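Long-range contact in intestinal fatty acid binding protein (Rattus norvegicus, PDB 1ICM), which binds long-chain fatty acids such as myristate inside a beta-barrel of the cytosolic fatty-acid binding protein family: residues A[45-50]-A[60-65]. Residues are numbered along the deposited sequence; the frame is centred on the assembly and turned at random.
Sequences NKFTVK and VVFELG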
ATOM      1  N   ASN A  45      -6.060  15.509 -10.366  1.00 18.86           N
ATOM      2  CA  ASN A  45      -6.576  14.154 -10.300  1.00 21.62           C
ATOM      3  C   ASN A  45      -5.432  13.121 -10.271  1.00 15.59           C
ATOM      4  O   ASN A  45      -5.672  11.911 -10.175  1.00 16.77           O
ATOM      5  CB  ASN A  45      -7.428  13.953 -11.600  1.00 22.05           C
ATOM      6  CG  ASN A  45      -8.737  13.203 -11.390  1.00 37.08           C
ATOM      7  OD1 ASN A  45      -9.239  12.507 -12.312  1.00 43.68           O
ATOM      8  ND2 ASN A  45      -9.284  13.361 -10.177  1.00 36.27           N
ATOM      9  N   LYS A  46      -4.176  13.575 -10.382  1.00 11.96           N
ATOM     10  CA  LYS A  46      -3.049  12.635 -10.381  1.00 14.13           C
ATOM     11  C   LYS A  46      -2.250  12.684  -9.098  1.00 15.19           C
ATOM     12  O   LYS A  46      -1.943  13.739  -8.550  1.00 22.28           O
ATOM     13  CB  LYS A  46      -2.042  13.007 -11.458  1.00 18.65           C
ATOM     14  CG  LYS A  46      -2.542  12.671 -12.836  1.00 26.56           C
ATOM     15  CD  LYS A  46      -1.696  13.225 -13.972  1.00 25.40           C
ATOM     16  CE  LYS A  46      -0.479  12.388 -14.268  1.00 26.81           C
ATOM     17  NZ  LYS A  46      -0.020  12.581 -15.650  1.00 29.53           N
ATOM     18  N   PHE A  47      -1.864  11.543  -8.617  1.00  7.14           N
ATOM     19  CA  PHE A  47      -1.090  11.466  -7.413  1.00  9.99           C
ATOM     20  C   PHE A  47       0.303  10.893  -7.690  1.00 19.06           C
ATOM     21  O   PHE A  47       0.451  10.038  -8.584  1.00 12.96           O
ATOM     22  CB  PHE A  47      -1.722  10.502  -6.408  1.00 12.45           C
ATOM     23  CG  PHE A  47      -2.912  11.048  -5.654  1.00 15.83           C
ATOM     24  CD1 PHE A  47      -4.116  11.274  -6.323  1.00 17.06           C
ATOM     25  CD2 PHE A  47      -2.845  11.353  -4.293  1.00 19.43           C
ATOM     26  CE1 PHE A  47      -5.208  11.780  -5.618  1.00 19.68           C
ATOM     27  CE2 PHE A  47      -3.928  11.877  -3.583  1.00 18.46           C
ATOM     28  CZ  PHE A  47      -5.119  12.112  -4.265  1.00 14.86           C
ATOM     29  N   THR A  48       1.284  11.355  -6.899  1.00 14.53           N
ATOM     30  CA  THR A  48       2.638  10.869  -6.983  1.00 10.27           C
ATOM     31  C   THR A  48       2.993  10.408  -5.597  1.00 11.26           C
ATOM     32  O   THR A  48       2.931  11.182  -4.643  1.00 11.84           O
ATOM     33  CB  THR A  48       3.692  11.869  -7.450  1.00 12.51           C
ATOM     34  OG1 THR A  48       3.373  12.238  -8.766  1.00 13.23           O
ATOM     35  CG2 THR A  48       5.088  11.223  -7.433  1.00 15.83           C
ATOM     36  N   VAL A  49       3.355   9.124  -5.512  1.00  7.71           N
ATOM     37  CA  VAL A  49       3.740   8.510  -4.249  1.00  8.46           C
ATOM     38  C   VAL A  49       5.179   8.038  -4.381  1.00 14.24           C
ATOM     39  O   VAL A  49       5.538   7.210  -5.217  1.00 12.60           O
ATOM     40  CB  VAL A  49       2.907   7.318  -3.798  1.00 12.39           C
ATOM     41  CG1 VAL A  49       3.325   6.844  -2.408  1.00 17.52           C
ATOM     42  CG2 VAL A  49       1.404   7.611  -3.800  1.00 14.80           C
ATOM     43  N   LYS A  50       6.021   8.612  -3.553  1.00 14.09           N
ATOM     44  CA  LYS A  50       7.414   8.227  -3.578  1.00 13.85           C
ATOM     45  C   LYS A  50       7.518   7.248  -2.444  1.00 13.17           C
ATOM     46  O   LYS A  50       7.291   7.584  -1.277  1.00 13.54           O
ATOM     47  CB  LYS A  50       8.303   9.414  -3.284  1.00 14.66           C
ATOM     48  CG  LYS A  50       8.570  10.134  -4.588  1.00 20.48           C
ATOM     49  CD  LYS A  50       9.041  11.542  -4.359  1.00 26.86           C
ATOM     50  CE  LYS A  50       9.327  12.164  -5.706  1.00 32.27           C
ATOM     51  NZ  LYS A  50      10.212  11.284  -6.484  1.00 36.39           N
ATOM     52  N   VAL A  60       5.583   6.047  -7.729  1.00 11.32           N
ATOM     53  CA  VAL A  60       4.343   5.423  -8.184  1.00  9.90           C
ATOM     54  C   VAL A  60       3.467   6.604  -8.597  1.00 11.94           C
ATOM     55  O   VAL A  60       3.175   7.486  -7.786  1.00 17.31           O
ATOM     56  CB  VAL A  60       3.642   4.635  -7.101  1.00 14.85           C
ATOM     57  CG1 VAL A  60       2.524   3.807  -7.722  1.00 18.58           C
ATOM     58  CG2 VAL A  60       4.594   3.707  -6.350  1.00 20.16           C
ATOM     59  N   VAL A  61       3.053   6.655  -9.847  1.00 11.02           N
ATOM     60  CA  VAL A  61       2.178   7.708 -10.316  1.00  8.98           C
ATOM     61  C   VAL A  61       0.833   7.140 -10.782  1.00 13.44           C
ATOM     62  O   VAL A  61       0.784   6.178 -11.559  1.00 11.50           O
ATOM     63  CB  VAL A  61       2.857   8.379 -11.507  1.00 15.08           C
ATOM     64  CG1 VAL A  61       1.957   9.446 -12.138  1.00 13.97           C
ATOM     65  CG2 VAL A  61       4.196   8.950 -11.035  1.00 16.22           C
ATOM     66  N   PHE A  62      -0.267   7.696 -10.342  1.00 10.66           N
ATOM     67  CA  PHE A  62      -1.563   7.255 -10.794  1.00 13.50           C
ATOM     68  C   PHE A  62      -2.606   8.374 -10.935  1.00 15.13           C
ATOM     69  O   PHE A  62      -2.535   9.395 -10.265  1.00 11.09           O
ATOM     70  CB  PHE A  62      -2.127   6.149  -9.897  1.00 11.27           C
ATOM     71  CG  PHE A  62      -2.299   6.474  -8.462  1.00  6.88           C
ATOM     72  CD1 PHE A  62      -3.501   7.042  -8.039  1.00 12.11           C
ATOM     73  CD2 PHE A  62      -1.314   6.201  -7.520  1.00  9.83           C
ATOM     74  CE1 PHE A  62      -3.705   7.302  -6.689  1.00 15.20           C
ATOM     75  CE2 PHE A  62      -1.502   6.450  -6.166  1.00 11.45           C
ATOM     76  CZ  PHE A  62      -2.708   7.013  -5.755  1.00  9.69           C
ATOM     77  N   GLU A  63      -3.580   8.190 -11.835  1.00 11.33           N
ATOM     78  CA  GLU A  63      -4.662   9.124 -12.029  1.00  7.45           C
ATOM     79  C   GLU A  63      -5.892   8.441 -11.428  1.00 12.21           C
ATOM     80  O   GLU A  63      -6.119   7.245 -11.691  1.00 12.95           O
ATOM     81  CB  GLU A  63      -4.884   9.392 -13.531  1.00 12.18           C
ATOM     82  CG  GLU A  63      -6.040  10.389 -13.675  1.00 24.60           C
ATOM     83  CD  GLU A  63      -6.280  10.858 -15.089  1.00 32.81           C
ATOM     84  OE1 GLU A  63      -5.320  10.616 -15.950  1.00 29.64           O
ATOM     85  OE2 GLU A  63      -7.313  11.434 -15.382  1.00 38.53           O
ATOM     86  N   LEU A  64      -6.688   9.117 -10.600  1.00 10.14           N
ATOM     87  CA  LEU A  64      -7.854   8.467 -10.009  1.00 11.69           C
ATOM     88  C   LEU A  64      -8.766   7.818 -11.059  1.00 13.76           C
ATOM     89  O   LEU A  64      -9.007   8.418 -12.116  1.00 14.38           O
ATOM     90  CB  LEU A  64      -8.669   9.506  -9.200  1.00 16.38           C
ATOM     91  CG  LEU A  64      -7.979  10.018  -7.935  1.00 16.13           C
ATOM     92  CD1 LEU A  64      -8.953  10.970  -7.237  1.00 18.92           C
ATOM     93  CD2 LEU A  64      -7.704   8.852  -6.990  1.00 18.26           C
ATOM     94  N   GLY A  65      -9.268   6.600 -10.817  1.00 11.37           N
ATOM     95  CA  GLY A  65     -10.159   5.988 -11.811  1.00 13.81           C
ATOM     96  C   GLY A  65      -9.532   5.416 -13.085  1.00 17.62           C
ATOM     97  O   GLY A  65     -10.226   4.882 -13.948  1.00 17.84           O
TER
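Phe47 and Phe62 face each other as an antiparallel hydrogen-bonded pair, as do Val49 and Val60, while Lys46–Glu63 and Thr48–Val61 are non-hydrogen-bonded pairs. The axes of segments 46-50 and 60-63 come within 4.7 Å of each other, their N-to-C directions 165° apart. Phe47 N to Phe62 O measures 2.8 Å and Phe62 N to Phe47 O 3.0 Å; the Val49–Val60 pair is bonded in the same reciprocal way. A fifth bond, from Leu64 N to Asn45 O at 3.0 Å, carries the pairing just beyond the strand ends.

On the face bearing the two phenylalanines, chi1 of 59° sets Phe62 CG between its own N and C, and the ring swings toward the partner strand. Phe47 CB then lies over one face of that ring, 3.9 Å from its centroid, a CH-pi contact. The two rings are almost parallel, at 8°, but slid so far apart that they barely overlap. Val49 CG2 touches Phe62 CE2 at 3.9 Å, and Leu64 CG packs against Phe47 CE1 at 4.0 Å. The other face carries Lys46, Thr48, Val61 and Glu63, where Lys46 CG meets Glu63 CB through aliphatic carbons.

Strands 46-52 and 57-63 form a beta hairpin of the barrel. Bound myristate touches Val49, Val60 and Phe62, so this part of the apolar face forms a wall of the ligand site. Phe62 also stacks on Trp82, Val60 reaches Phe68 and Tyr70 of strand 68-71, and Phe47 packs on Ile40 and Gln42 of strand 37-43.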